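Local coordinates for pyridoxal kinase (Lactobacillus plantarum, PDB 3H74), which probably catalyses the ATP-dependent phosphorylation of pyridoxal to pyridoxal 5'-phosphate, at residues Leu88-Thr93 / Met128-Gln133; Thr5-Glu10 / Asp76-Gly81; Leu37-Leu42 / Thr59-Val64. All coordinates share one frame; numbering follows the deposited sequence.

Contact 1: Leu88-Thr93 / Met128-Gln133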
ATOM      1  N   LEU A  88       2.521 -11.575 -12.772  1.00 10.99           N
ATOM      2  CA  LEU A  88       3.342 -10.488 -12.241  1.00 10.34           C
ATOM      3  C   LEU A  88       3.619 -10.623 -10.743  1.00  9.97           C
ATOM      4  O   LEU A  88       4.725 -10.324 -10.300  1.00  9.85           O
ATOM      5  CB  LEU A  88       2.771  -9.109 -12.586  1.00 10.79           C
ATOM      6  CG  LEU A  88       2.923  -8.681 -14.051  1.00 11.55           C
ATOM      7  CD1 LEU A  88       2.450  -7.246 -14.242  1.00 14.20           C
ATOM      8  CD2 LEU A  88       4.364  -8.861 -14.546  1.00 12.08           C
ATOM      9  N   CYS A  89       2.644 -11.099  -9.967  1.00  9.87           N
ATOM     10  CA  CYS A  89       2.888 -11.394  -8.558  1.00 10.19           C
ATOM     11  C   CYS A  89       4.046 -12.373  -8.399  1.00 10.09           C
ATOM     12  O   CYS A  89       4.923 -12.186  -7.567  1.00  9.87           O
ATOM     13  CB  CYS A  89       1.644 -11.979  -7.900  1.00 10.37           C
ATOM     14  SG  CYS A  89       0.395 -10.767  -7.451  1.00 10.92           S
ATOM     15  N   GLN A  90       4.037 -13.420  -9.222  1.00 10.44           N
ATOM     16  CA  GLN A  90       5.082 -14.443  -9.179  1.00 10.88           C
ATOM     17  C   GLN A  90       6.449 -13.886  -9.560  1.00 10.50           C
ATOM     18  O   GLN A  90       7.441 -14.159  -8.894  1.00 10.87           O
ATOM     19  CB  GLN A  90       4.709 -15.623 -10.078  1.00 11.94           C
ATOM     20  CG  GLN A  90       3.484 -16.379  -9.592  1.00 13.65           C
ATOM     21  CD  GLN A  90       2.956 -17.383 -10.605  1.00 15.09           C
ATOM     22  OE1 GLN A  90       3.284 -17.328 -11.788  1.00 17.63           O
ATOM     23  NE2 GLN A  90       2.118 -18.300 -10.138  1.00 16.82           N
ATOM     24  N   GLN A  91       6.481 -13.082 -10.618  1.00 10.12           N
ATOM     25  CA  GLN A  91       7.719 -12.442 -11.064  1.00  9.66           C
ATOM     26  C   GLN A  91       8.305 -11.543  -9.985  1.00  9.01           C
ATOM     27  O   GLN A  91       9.500 -11.589  -9.697  1.00  8.95           O
ATOM     28  CB  GLN A  91       7.462 -11.622 -12.322  1.00  9.71           C
ATOM     29  CG  GLN A  91       7.206 -12.466 -13.569  1.00  9.98           C
ATOM     30  CD  GLN A  91       8.489 -12.932 -14.261  1.00  9.76           C
ATOM     31  OE1 GLN A  91       9.580 -12.408 -14.009  1.00 10.88           O
ATOM     32  NE2 GLN A  91       8.357 -13.912 -15.142  1.00 10.02           N
ATOM     33  N   ILE A  92       7.450 -10.714  -9.386  1.00  8.42           N
ATOM     34  CA  ILE A  92       7.879  -9.825  -8.304  1.00  8.69           C
ATOM     35  C   ILE A  92       8.397 -10.621  -7.099  1.00  8.44           C
ATOM     36  O   ILE A  92       9.445 -10.301  -6.544  1.00  8.46           O
ATOM     37  CB  ILE A  92       6.758  -8.836  -7.895  1.00  8.31           C
ATOM     38  CG1 ILE A  92       6.460  -7.878  -9.051  1.00  7.76           C
ATOM     39  CG2 ILE A  92       7.130  -8.070  -6.609  1.00  8.95           C
ATOM     40  CD1 ILE A  92       5.170  -7.089  -8.886  1.00  8.23           C
ATOM     41  N   THR A  93       7.668 -11.672  -6.724  1.00  9.44           N
ATOM     42  CA  THR A  93       8.042 -12.490  -5.566  1.00 10.35           C
ATOM     43  C   THR A  93       9.481 -13.012  -5.689  1.00 10.44           C
ATOM     44  O   THR A  93      10.285 -12.870  -4.768  1.00 10.78           O
ATOM     45  CB  THR A  93       7.055 -13.662  -5.346  1.00 10.76           C
ATOM     46  OG1 THR A  93       5.734 -13.148  -5.133  1.00 11.18           O
ATOM     47  CG2 THR A  93       7.457 -14.495  -4.127  1.00 10.87           C
HETATM   48  N   MSE A 128      -1.211 -13.687  -4.083  1.00  8.55           N
HETATM   49  CA  MSE A 128      -0.939 -12.654  -3.091  1.00  8.25           C
HETATM   50  C   MSE A 128      -0.378 -13.260  -1.801  1.00  8.48           C
HETATM   51  O   MSE A 128       0.531 -12.702  -1.188  1.00  7.65           O
HETATM   52  CB  MSE A 128      -2.205 -11.861  -2.794  1.00  8.29           C
HETATM   53  CG  MSE A 128      -1.944 -10.640  -1.928  1.00  8.55           C
HETATM   54 SE   MSE A 128      -0.610  -9.408  -2.654  1.00 12.07          SE
HETATM   55  CE  MSE A 128      -1.362  -9.178  -4.426  1.00 10.62           C
ATOM     56  N   ARG A 129      -0.901 -14.424  -1.401  1.00  8.99           N
ATOM     57  CA  ARG A 129      -0.396 -15.092  -0.205  1.00  9.77           C
ATOM     58  C   ARG A 129       1.087 -15.465  -0.380  1.00 10.04           C
ATOM     59  O   ARG A 129       1.793 -15.380   0.515  1.00 10.54           O
ATOM     60  CB  ARG A 129      -1.225 -16.368   0.113  1.00  9.85           C
ATOM     61  CG  ARG A 129      -2.659 -16.117   0.629  1.00 10.29           C
ATOM     62  CD  ARG A 129      -3.340 -17.428   1.008  1.00 12.29           C
ATOM     63  NE  ARG A 129      -4.721 -17.230   1.332  1.00 10.97           N
ATOM     64  CZ  ARG A 129      -5.716 -17.777   0.699  1.00 10.83           C
ATOM     65  NH1 ARG A 129      -5.513 -18.607  -0.285  1.00 12.39           N
ATOM     66  NH2 ARG A 129      -6.916 -17.535   1.076  1.00 11.78           N
ATOM     67  N   GLN A 130       1.488 -15.810  -1.572  1.00 10.51           N
ATOM     68  CA  GLN A 130       2.915 -16.056  -1.833  1.00 12.10           C
ATOM     69  C   GLN A 130       3.768 -14.770  -1.768  1.00 10.73           C
ATOM     70  O   GLN A 130       4.777 -14.748  -1.204  1.00 11.04           O
ATOM     71  CB  GLN A 130       3.120 -16.714  -3.202  1.00 12.22           C
ATOM     72  CG  GLN A 130       2.107 -16.202  -4.172  1.00 16.13           C
ATOM     73  CD  GLN A 130       2.499 -16.142  -5.687  1.00 16.24           C
ATOM     74  OE1 GLN A 130       2.372 -17.204  -6.385  1.00 22.11           O
ATOM     75  NE2 GLN A 130       2.926 -14.925  -6.182  1.00 20.97           N
ATOM     76  N   LEU A 131       3.252 -13.722  -2.378  1.00 10.07           N
ATOM     77  CA  LEU A 131       3.958 -12.443  -2.428  1.00 10.27           C
ATOM     78  C   LEU A 131       4.162 -11.830  -1.031  1.00 10.15           C
ATOM     79  O   LEU A 131       5.149 -11.268  -0.810  1.00 10.87           O
ATOM     80  CB  LEU A 131       3.191 -11.460  -3.344  1.00 10.47           C
ATOM     81  CG  LEU A 131       3.730 -10.032  -3.438  1.00 10.50           C
ATOM     82  CD1 LEU A 131       5.181 -10.050  -3.948  1.00 11.61           C
ATOM     83  CD2 LEU A 131       2.841  -9.251  -4.399  1.00 10.94           C
ATOM     84  N   ILE A 132       3.194 -11.984  -0.142  1.00  9.42           N
ATOM     85  CA  ILE A 132       3.311 -11.405   1.200  1.00  9.75           C
ATOM     86  C   ILE A 132       4.223 -12.191   2.143  1.00 10.17           C
ATOM     87  O   ILE A 132       4.559 -11.705   3.218  1.00 10.10           O
ATOM     88  CB  ILE A 132       1.927 -11.205   1.885  1.00  9.11           C
ATOM     89  CG1 ILE A 132       1.249 -12.554   2.176  1.00  9.40           C
ATOM     90  CG2 ILE A 132       1.057 -10.228   1.069  1.00  9.45           C
ATOM     91  CD1 ILE A 132      -0.032 -12.450   2.984  1.00 10.28           C
ATOM     92  N   GLN A 133       4.618 -13.400   1.741  1.00 11.77           N
ATOM     93  CA  GLN A 133       5.270 -14.344   2.661  1.00 13.87           C
ATOM     94  C   GLN A 133       6.576 -13.840   3.286  1.00 13.90           C
ATOM     95  O   GLN A 133       6.908 -14.221   4.412  1.00 15.67           O
ATOM     96  CB  GLN A 133       5.445 -15.730   2.014  1.00 13.92           C
ATOM     97  CG  GLN A 133       6.563 -15.849   0.972  1.00 16.90           C
ATOM     98  CD  GLN A 133       6.317 -16.952  -0.064  1.00 16.52           C
ATOM     99  OE1 GLN A 133       5.375 -17.742   0.048  1.00 20.02           O
ATOM    100  NE2 GLN A 133       7.162 -16.987  -1.092  1.00 19.49           N
TER
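T93 and L131 meet where helices 86-98 and 122-131 pack side by side, and this is the tight centre of the contact. T93 OG1 lies 3.3 Å from L131 CA and 3.4 Å from L131 CD1, so the hydroxyl sits on the backbone and one methyl of the leucine. With OG1 beside its own backbone N (chi1 -60°), it bonds back to C89 O at 2.7 Å. This hydroxyl and T93 N reach C89 O from opposite faces of the carbonyl plane. The polar atom is thus satisfied within its own helix and can lie against an apolar neighbour.

The buried side is apolar. C89 SG meets the terminal methyl CE of selenomethionine M128 at 3.8 Å. M128 sets out away from the other helix, but bends at chi2 and chi3, which brings CE back to the sulphur. I92 CG2 touches L131 CD1 at 3.8 Å.

The exposed side is made of glutamines. Q130 extends towards helix 86-98. Its NE2 lies against C89 CB at 3.6 Å, while its OE1 meets Q90 CG at 3.5 Å. The amide planes of Q90 and Q130 are nearly coplanar, 23° apart. Q133 adds a loose touch, NE2 to T93 CG2 at 3.9 Å.

The pair belongs to the helical layer over the central sheet. C89 also packs on Y124 and A127, M128 on P108. On the other flank of helix 86-98, I92 meets L61 and F65 of helix 61-70.

Contact 2: Thr5-Glu10 / Asp76-Gly81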
ATOM      1  N   THR A   5      17.676   3.700  -1.443  1.00 10.25           N
ATOM      2  CA  THR A   5      16.938   3.422  -2.653  1.00 10.65           C
ATOM      3  C   THR A   5      15.735   2.556  -2.316  1.00 10.79           C
ATOM      4  O   THR A   5      15.867   1.488  -1.706  1.00 11.17           O
ATOM      5  CB  THR A   5      17.847   2.706  -3.668  1.00 10.88           C
ATOM      6  OG1 THR A   5      18.896   3.593  -4.070  1.00 12.14           O
ATOM      7  CG2 THR A   5      17.073   2.270  -4.894  1.00 12.42           C
HETATM    8  N   MSE A   6      14.558   3.016  -2.723  1.00 10.66           N
HETATM    9  CA  MSE A   6      13.356   2.217  -2.545  1.00 11.69           C
HETATM   10  C   MSE A   6      12.682   1.922  -3.867  1.00  9.06           C
HETATM   11  O   MSE A   6      12.388   2.832  -4.651  1.00  8.80           O
HETATM   12  CB  MSE A   6      12.353   2.874  -1.605  1.00 11.88           C
HETATM   13  CG  MSE A   6      11.112   1.999  -1.375  1.00 13.92           C
HETATM   14 SE   MSE A   6       9.774   2.845  -0.298  1.00 19.66          SE
HETATM   15  CE  MSE A   6      10.677   2.730   1.432  1.00 12.63           C
ATOM     16  N   LEU A   7      12.435   0.643  -4.086  1.00  8.18           N
ATOM     17  CA  LEU A   7      11.638   0.193  -5.206  1.00  7.83           C
ATOM     18  C   LEU A   7      10.170   0.376  -4.848  1.00  6.92           C
ATOM     19  O   LEU A   7       9.727  -0.052  -3.780  1.00  7.06           O
ATOM     20  CB  LEU A   7      11.913  -1.289  -5.463  1.00  8.10           C
ATOM     21  CG  LEU A   7      11.009  -2.020  -6.457  1.00  8.52           C
ATOM     22  CD1 LEU A   7      11.096  -1.404  -7.862  1.00  8.78           C
ATOM     23  CD2 LEU A   7      11.345  -3.502  -6.491  1.00  9.81           C
ATOM     24  N   VAL A   8       9.421   1.010  -5.740  1.00  6.14           N
ATOM     25  CA  VAL A   8       7.966   1.100  -5.592  1.00  5.71           C
ATOM     26  C   VAL A   8       7.351   0.512  -6.843  1.00  5.30           C
ATOM     27  O   VAL A   8       7.530   1.076  -7.934  1.00  5.62           O
ATOM     28  CB  VAL A   8       7.465   2.554  -5.386  1.00  6.14           C
ATOM     29  CG1 VAL A   8       5.960   2.564  -5.165  1.00  6.83           C
ATOM     30  CG2 VAL A   8       8.188   3.196  -4.219  1.00  6.95           C
ATOM     31  N   ALA A   9       6.652  -0.614  -6.697  1.00  5.22           N
ATOM     32  CA  ALA A   9       6.020  -1.272  -7.833  1.00  5.33           C
ATOM     33  C   ALA A   9       4.515  -1.253  -7.632  1.00  5.20           C
ATOM     34  O   ALA A   9       3.998  -1.901  -6.715  1.00  5.42           O
ATOM     35  CB  ALA A   9       6.526  -2.695  -7.987  1.00  6.08           C
ATOM     36  N   GLU A  10       3.829  -0.473  -8.469  1.00  5.03           N
ATOM     37  CA  GLU A  10       2.373  -0.385  -8.455  1.00  5.24           C
ATOM     38  C   GLU A  10       1.926   0.264  -9.748  1.00  4.97           C
ATOM     39  O   GLU A  10       2.748   0.595 -10.594  1.00  4.95           O
ATOM     40  CB  GLU A  10       1.854   0.358  -7.212  1.00  5.57           C
ATOM     41  CG  GLU A  10       2.332   1.792  -7.084  1.00  6.26           C
ATOM     42  CD  GLU A  10       2.241   2.300  -5.664  1.00  9.39           C
ATOM     43  OE1 GLU A  10       2.436   1.512  -4.716  1.00 11.52           O
ATOM     44  OE2 GLU A  10       2.022   3.498  -5.482  1.00 10.14           O
ATOM     45  N   ASP A  76      17.497  -1.008  -1.288  1.00 13.09           N
ATOM     46  CA  ASP A  76      17.472  -1.100   0.167  1.00 12.78           C
ATOM     47  C   ASP A  76      16.099  -1.526   0.672  1.00 12.35           C
ATOM     48  O   ASP A  76      15.981  -2.392   1.543  1.00 12.71           O
ATOM     49  CB  ASP A  76      17.886   0.235   0.782  1.00 13.02           C
ATOM     50  CG  ASP A  76      19.287   0.645   0.378  1.00 13.54           C
ATOM     51  OD1 ASP A  76      20.234  -0.097   0.728  1.00 16.64           O
ATOM     52  OD2 ASP A  76      19.444   1.694  -0.284  1.00 14.24           O
ATOM     53  N   GLN A  77      15.062  -0.922   0.101  1.00 11.37           N
ATOM     54  CA  GLN A  77      13.697  -1.153   0.528  1.00  9.73           C
ATOM     55  C   GLN A  77      12.794  -1.369  -0.679  1.00  8.36           C
ATOM     56  O   GLN A  77      13.147  -0.986  -1.801  1.00  8.04           O
ATOM     57  CB  GLN A  77      13.178   0.054   1.303  1.00 10.46           C
ATOM     58  CG  GLN A  77      13.912   0.371   2.597  1.00 11.57           C
ATOM     59  CD  GLN A  77      14.924   1.495   2.472  1.00 12.18           C
ATOM     60  OE1 GLN A  77      15.043   2.154   1.436  1.00 10.83           O
ATOM     61  NE2 GLN A  77      15.637   1.740   3.553  1.00 11.86           N
ATOM     62  N   ALA A  78      11.621  -1.953  -0.445  1.00  6.99           N
ATOM     63  CA  ALA A  78      10.619  -2.098  -1.492  1.00  6.83           C
ATOM     64  C   ALA A  78       9.226  -1.948  -0.924  1.00  6.20           C
ATOM     65  O   ALA A  78       8.943  -2.410   0.192  1.00  5.77           O
ATOM     66  CB  ALA A  78      10.749  -3.442  -2.190  1.00  6.99           C
ATOM     67  N   LEU A  79       8.379  -1.288  -1.714  1.00  5.98           N
ATOM     68  CA  LEU A  79       6.957  -1.175  -1.457  1.00  5.63           C
ATOM     69  C   LEU A  79       6.235  -1.713  -2.678  1.00  5.18           C
ATOM     70  O   LEU A  79       6.483  -1.261  -3.804  1.00  5.26           O
ATOM     71  CB  LEU A  79       6.565   0.287  -1.228  1.00  6.05           C
ATOM     72  CG  LEU A  79       5.076   0.642  -1.257  1.00  6.05           C
ATOM     73  CD1 LEU A  79       4.301  -0.071  -0.155  1.00  6.43           C
ATOM     74  CD2 LEU A  79       4.890   2.141  -1.152  1.00  7.04           C
ATOM     75  N   ILE A  80       5.345  -2.672  -2.462  1.00  5.41           N
ATOM     76  CA  ILE A  80       4.559  -3.237  -3.558  1.00  5.75           C
ATOM     77  C   ILE A  80       3.101  -2.896  -3.327  1.00  5.82           C
ATOM     78  O   ILE A  80       2.545  -3.238  -2.272  1.00  6.16           O
ATOM     79  CB  ILE A  80       4.709  -4.789  -3.673  1.00  6.28           C
ATOM     80  CG1 ILE A  80       6.177  -5.236  -3.559  1.00  6.64           C
ATOM     81  CG2 ILE A  80       4.025  -5.301  -4.935  1.00  6.82           C
ATOM     82  CD1 ILE A  80       7.133  -4.676  -4.615  1.00  8.08           C
ATOM     83  N   GLY A  81       2.497  -2.204  -4.287  1.00  5.31           N
ATOM     84  CA  GLY A  81       1.066  -1.919  -4.263  1.00  5.95           C
ATOM     85  C   GLY A  81       0.345  -2.798  -5.267  1.00  5.97           C
ATOM     86  O   GLY A  81       0.705  -3.955  -5.454  1.00  6.24           O
TER
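L7 and A78 sit side by side in the parallel strand pair 4-13 and 77-80, at the centre of the sheet of this ribokinase-like alpha/beta fold. The short segments run at 15° to each other, with a closest axis approach of 4.4 Å. The ladder starts with Q77 N on T5 O, then L7 N on Q77 O. It continues through L79 N to L7 O and A9 N to L79 O, and finishes with G81 N on A9 O.

On the face of L7 and A9, large and small side chains alternate across the pair. The short methyl of A78 lies beside the base of the leucine, CB to CB, at 4.1 Å from L7. One step on the sizes reverse: I80 is the bump, and its CD1 folds back over A9 CB at 4.0 Å. L104 of strand 103-106 touches both A78 and I80 from the far side.

On the face of M6 and V8, both strands present large side chains. V8 and L79 point the same way, with CG1 and CD2 in touch. In M6, CG is anti to the backbone N (chi1 -178°) and the chain stays extended to SE, then bends at chi3, which places CE 3.7 Å from Q77 CB. The selenium packs on L79 CB. L20 and L27 of helix 19-29 cover this side. At the far end of segment 5-10, E10 places OE1 3.7 Å from CA of G81, a residue without a side chain at a spot where a CB would clash with that oxygen.

At the other end the D76 carboxylate reaches across to T5. T5 O also takes D76 N, and D76 OD2 accepts T5 N through its anti lone pair at 2.9 Å, with an N-H...O angle of 171°.

Contact 3: Leu37-Leu42 / Thr59-Val64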
ATOM      1  N   LEU A  37       8.397   1.731 -10.576  1.00  5.01           N
ATOM      2  CA  LEU A  37       8.113   0.659 -11.520  1.00  5.44           C
ATOM      3  C   LEU A  37       6.613   0.439 -11.730  1.00  4.96           C
ATOM      4  O   LEU A  37       5.943  -0.147 -10.876  1.00  4.93           O
ATOM      5  CB  LEU A  37       8.753  -0.637 -11.028  1.00  5.70           C
ATOM      6  CG  LEU A  37       8.555  -1.848 -11.938  1.00  6.64           C
ATOM      7  CD1 LEU A  37       9.197  -1.607 -13.287  1.00  7.43           C
ATOM      8  CD2 LEU A  37       9.107  -3.117 -11.305  1.00  7.22           C
ATOM      9  N   PRO A  38       6.070   0.887 -12.874  1.00  4.55           N
ATOM     10  CA  PRO A  38       4.665   0.585 -13.143  1.00  4.79           C
ATOM     11  C   PRO A  38       4.419  -0.912 -13.314  1.00  4.86           C
ATOM     12  O   PRO A  38       5.144  -1.579 -14.053  1.00  5.65           O
ATOM     13  CB  PRO A  38       4.392   1.323 -14.467  1.00  4.72           C
ATOM     14  CG  PRO A  38       5.451   2.410 -14.524  1.00  5.35           C
ATOM     15  CD  PRO A  38       6.659   1.732 -13.929  1.00  5.11           C
ATOM     16  N   THR A  39       3.391  -1.420 -12.641  1.00  4.43           N
ATOM     17  CA  THR A  39       2.936  -2.791 -12.848  1.00  5.01           C
ATOM     18  C   THR A  39       1.865  -2.830 -13.939  1.00  5.24           C
ATOM     19  O   THR A  39       1.581  -3.891 -14.500  1.00  5.84           O
ATOM     20  CB  THR A  39       2.371  -3.375 -11.551  1.00  5.22           C
ATOM     21  OG1 THR A  39       1.411  -2.451 -11.041  1.00  5.64           O
ATOM     22  CG2 THR A  39       3.458  -3.575 -10.508  1.00  5.89           C
ATOM     23  N   SER A  40       1.285  -1.660 -14.207  1.00  5.32           N
ATOM     24  CA  SER A  40       0.246  -1.437 -15.207  1.00  5.82           C
ATOM     25  C   SER A  40       0.360   0.047 -15.546  1.00  5.43           C
ATOM     26  O   SER A  40       0.715   0.845 -14.673  1.00  5.66           O
ATOM     27  CB  SER A  40      -1.140  -1.740 -14.624  1.00  6.48           C
ATOM     28  OG  SER A  40      -2.171  -1.547 -15.586  1.00  6.75           O
ATOM     29  N   LEU A  41       0.082   0.415 -16.798  1.00  5.28           N
ATOM     30  CA  LEU A  41       0.150   1.808 -17.224  1.00  5.18           C
ATOM     31  C   LEU A  41      -1.196   2.173 -17.846  1.00  4.75           C
ATOM     32  O   LEU A  41      -1.637   1.522 -18.804  1.00  5.39           O
ATOM     33  CB  LEU A  41       1.288   1.988 -18.228  1.00  5.96           C
ATOM     34  CG  LEU A  41       1.498   3.393 -18.783  1.00  6.42           C
ATOM     35  CD1 LEU A  41       1.751   4.456 -17.705  1.00  8.34           C
ATOM     36  CD2 LEU A  41       2.639   3.362 -19.791  1.00  7.87           C
ATOM     37  N   LEU A  42      -1.851   3.199 -17.308  1.00  4.46           N
ATOM     38  CA  LEU A  42      -3.236   3.536 -17.681  1.00  4.39           C
ATOM     39  C   LEU A  42      -3.354   4.993 -18.057  1.00  4.41           C
ATOM     40  O   LEU A  42      -2.671   5.848 -17.479  1.00  4.88           O
ATOM     41  CB  LEU A  42      -4.203   3.278 -16.524  1.00  5.12           C
ATOM     42  CG  LEU A  42      -4.212   1.899 -15.860  1.00  5.33           C
ATOM     43  CD1 LEU A  42      -3.182   1.791 -14.726  1.00  5.97           C
ATOM     44  CD2 LEU A  42      -5.595   1.625 -15.287  1.00  6.68           C
ATOM     45  N   THR A  59       4.679  -8.838 -19.964  1.00  9.83           N
ATOM     46  CA  THR A  59       5.903  -9.287 -20.642  1.00 10.89           C
ATOM     47  C   THR A  59       7.070  -8.324 -20.447  1.00 10.01           C
ATOM     48  O   THR A  59       8.202  -8.660 -20.785  1.00 10.61           O
ATOM     49  CB  THR A  59       5.700  -9.540 -22.168  1.00 11.12           C
ATOM     50  OG1 THR A  59       5.439  -8.311 -22.849  1.00 13.74           O
ATOM     51  CG2 THR A  59       4.571 -10.517 -22.421  1.00 13.42           C
ATOM     52  N   TRP A  60       6.794  -7.135 -19.903  1.00  8.78           N
ATOM     53  CA  TRP A  60       7.837  -6.138 -19.660  1.00  7.97           C
ATOM     54  C   TRP A  60       8.533  -6.331 -18.311  1.00  7.17           C
ATOM     55  O   TRP A  60       9.761  -6.295 -18.259  1.00  6.67           O
ATOM     56  CB  TRP A  60       7.282  -4.713 -19.804  1.00  7.55           C
ATOM     57  CG  TRP A  60       8.304  -3.614 -19.596  1.00  6.85           C
ATOM     58  CD1 TRP A  60       9.399  -3.328 -20.381  1.00  7.66           C
ATOM     59  CD2 TRP A  60       8.294  -2.632 -18.556  1.00  6.25           C
ATOM     60  NE1 TRP A  60      10.070  -2.236 -19.880  1.00  6.80           N
ATOM     61  CE2 TRP A  60       9.410  -1.786 -18.763  1.00  6.38           C
ATOM     62  CE3 TRP A  60       7.452  -2.383 -17.464  1.00  6.76           C
ATOM     63  CZ2 TRP A  60       9.708  -0.716 -17.904  1.00  6.05           C
ATOM     64  CZ3 TRP A  60       7.756  -1.327 -16.607  1.00  6.46           C
ATOM     65  CH2 TRP A  60       8.874  -0.515 -16.829  1.00  6.76           C
ATOM     66  N   LEU A  61       7.782  -6.524 -17.220  1.00  7.69           N
ATOM     67  CA  LEU A  61       8.421  -6.669 -15.905  1.00  8.24           C
ATOM     68  C   LEU A  61       9.518  -7.741 -15.857  1.00  7.71           C
ATOM     69  O   LEU A  61      10.565  -7.505 -15.263  1.00  7.49           O
ATOM     70  CB  LEU A  61       7.409  -6.874 -14.763  1.00  8.87           C
ATOM     71  CG  LEU A  61       7.159  -5.640 -13.893  1.00 10.57           C
ATOM     72  CD1 LEU A  61       6.497  -4.537 -14.693  1.00 12.57           C
ATOM     73  CD2 LEU A  61       6.328  -5.980 -12.658  1.00 10.16           C
ATOM     74  N   PRO A  62       9.288  -8.923 -16.478  1.00  7.84           N
ATOM     75  CA  PRO A  62      10.390  -9.894 -16.474  1.00  7.76           C
ATOM     76  C   PRO A  62      11.673  -9.353 -17.111  1.00  7.10           C
ATOM     77  O   PRO A  62      12.770  -9.649 -16.640  1.00  6.96           O
ATOM     78  CB  PRO A  62       9.824 -11.073 -17.278  1.00  8.27           C
ATOM     79  CG  PRO A  62       8.339 -10.941 -17.177  1.00  9.05           C
ATOM     80  CD  PRO A  62       8.085  -9.467 -17.141  1.00  7.45           C
ATOM     81  N   GLN A  63      11.526  -8.558 -18.165  1.00  6.79           N
ATOM     82  CA  GLN A  63      12.676  -7.940 -18.817  1.00  6.50           C
ATOM     83  C   GLN A  63      13.337  -6.881 -17.946  1.00  6.05           C
ATOM     84  O   GLN A  63      14.555  -6.736 -17.941  1.00  5.83           O
ATOM     85  CB  GLN A  63      12.254  -7.314 -20.130  1.00  6.51           C
ATOM     86  CG  GLN A  63      11.571  -8.260 -21.097  1.00  8.37           C
ATOM     87  CD  GLN A  63      11.244  -7.566 -22.389  1.00 10.07           C
ATOM     88  OE1 GLN A  63      12.120  -6.991 -23.038  1.00 11.32           O
ATOM     89  NE2 GLN A  63       9.966  -7.590 -22.763  1.00 10.98           N
ATOM     90  N   VAL A  64      12.515  -6.111 -17.233  1.00  5.29           N
ATOM     91  CA  VAL A  64      13.027  -5.132 -16.270  1.00  5.23           C
ATOM     92  C   VAL A  64      13.866  -5.832 -15.204  1.00  5.58           C
ATOM     93  O   VAL A  64      15.005  -5.454 -14.965  1.00  5.73           O
ATOM     94  CB  VAL A  64      11.879  -4.341 -15.591  1.00  5.25           C
ATOM     95  CG1 VAL A  64      12.424  -3.410 -14.516  1.00  5.68           C
ATOM     96  CG2 VAL A  64      11.105  -3.543 -16.619  1.00  5.49           C
TER
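L37, L61 and W60 carry most of this contact, in which the start of helix 61-70 lies against strand 32-42 just before the chain turns a corner at T39 and S40. L37 is the central piece. Its CG is anti to the backbone N (chi1 -179°), and the two methyls beyond it serve different partners. CD1 reaches the six-membered ring of W60, 3.6 Å from CZ3 and 3.7 Å from CH2, in an oblique approach. The same methyl touches V64 CG1 at 3.9 Å. CD2 turns to L61 and packs on its CG.

L61 adds a second point of touch further along the strand. Its CD1 comes 3.3 Å from P38 O, a close approach of a methyl to a carbonyl. Its CD2 lies more loosely by T39 CG2. The hydroxyl of T39 is used elsewhere, in a hydrogen bond with Y82 O.

W60 closes the exposed side. P38 O lies in the plane of the indole at its edge, 3.7 Å from CZ3, while P38 CD brushes the same carbon. V64 CG2 sits over the centre of one ring face, 3.2 Å above the plane. The indole is therefore packed from within its own segment as well as from the strand.

L37 also packs on F65 and W68 of helix 61-70, and L61 on L88 and I92 of helix 86-98. The chemistry is almost wholly apolar. P38 O is the one polar atom among the close touches, and it meets carbon. The helix start is therefore held to the strand by shape and hydrophobic burial.

Overall arrangement
From the N terminus, contact 2 closes the long loop from strand 4-13 to strand 77-80. Contact 3 lies within that loop, setting helix 61-70 against strand 32-42. Contact 1 follows in series and closes the loop between helix 86-98 and helix 122-131. Strands 4-13 and 32-42 are neighbours in the sheet, so one segment of contact 2 is bonded to one of contact 3: V8 O probably bonds L37 N, and E10 O T39 N. I80 links contacts 1 and 2 by touching I92 and L131. L88 and I92 pack on L61, and Q91 on P62, joining contact 1 to contact 3. Together they tie strands 32-42, 4-13 and 77-80 to helices 61-70, 86-98 and 122-131.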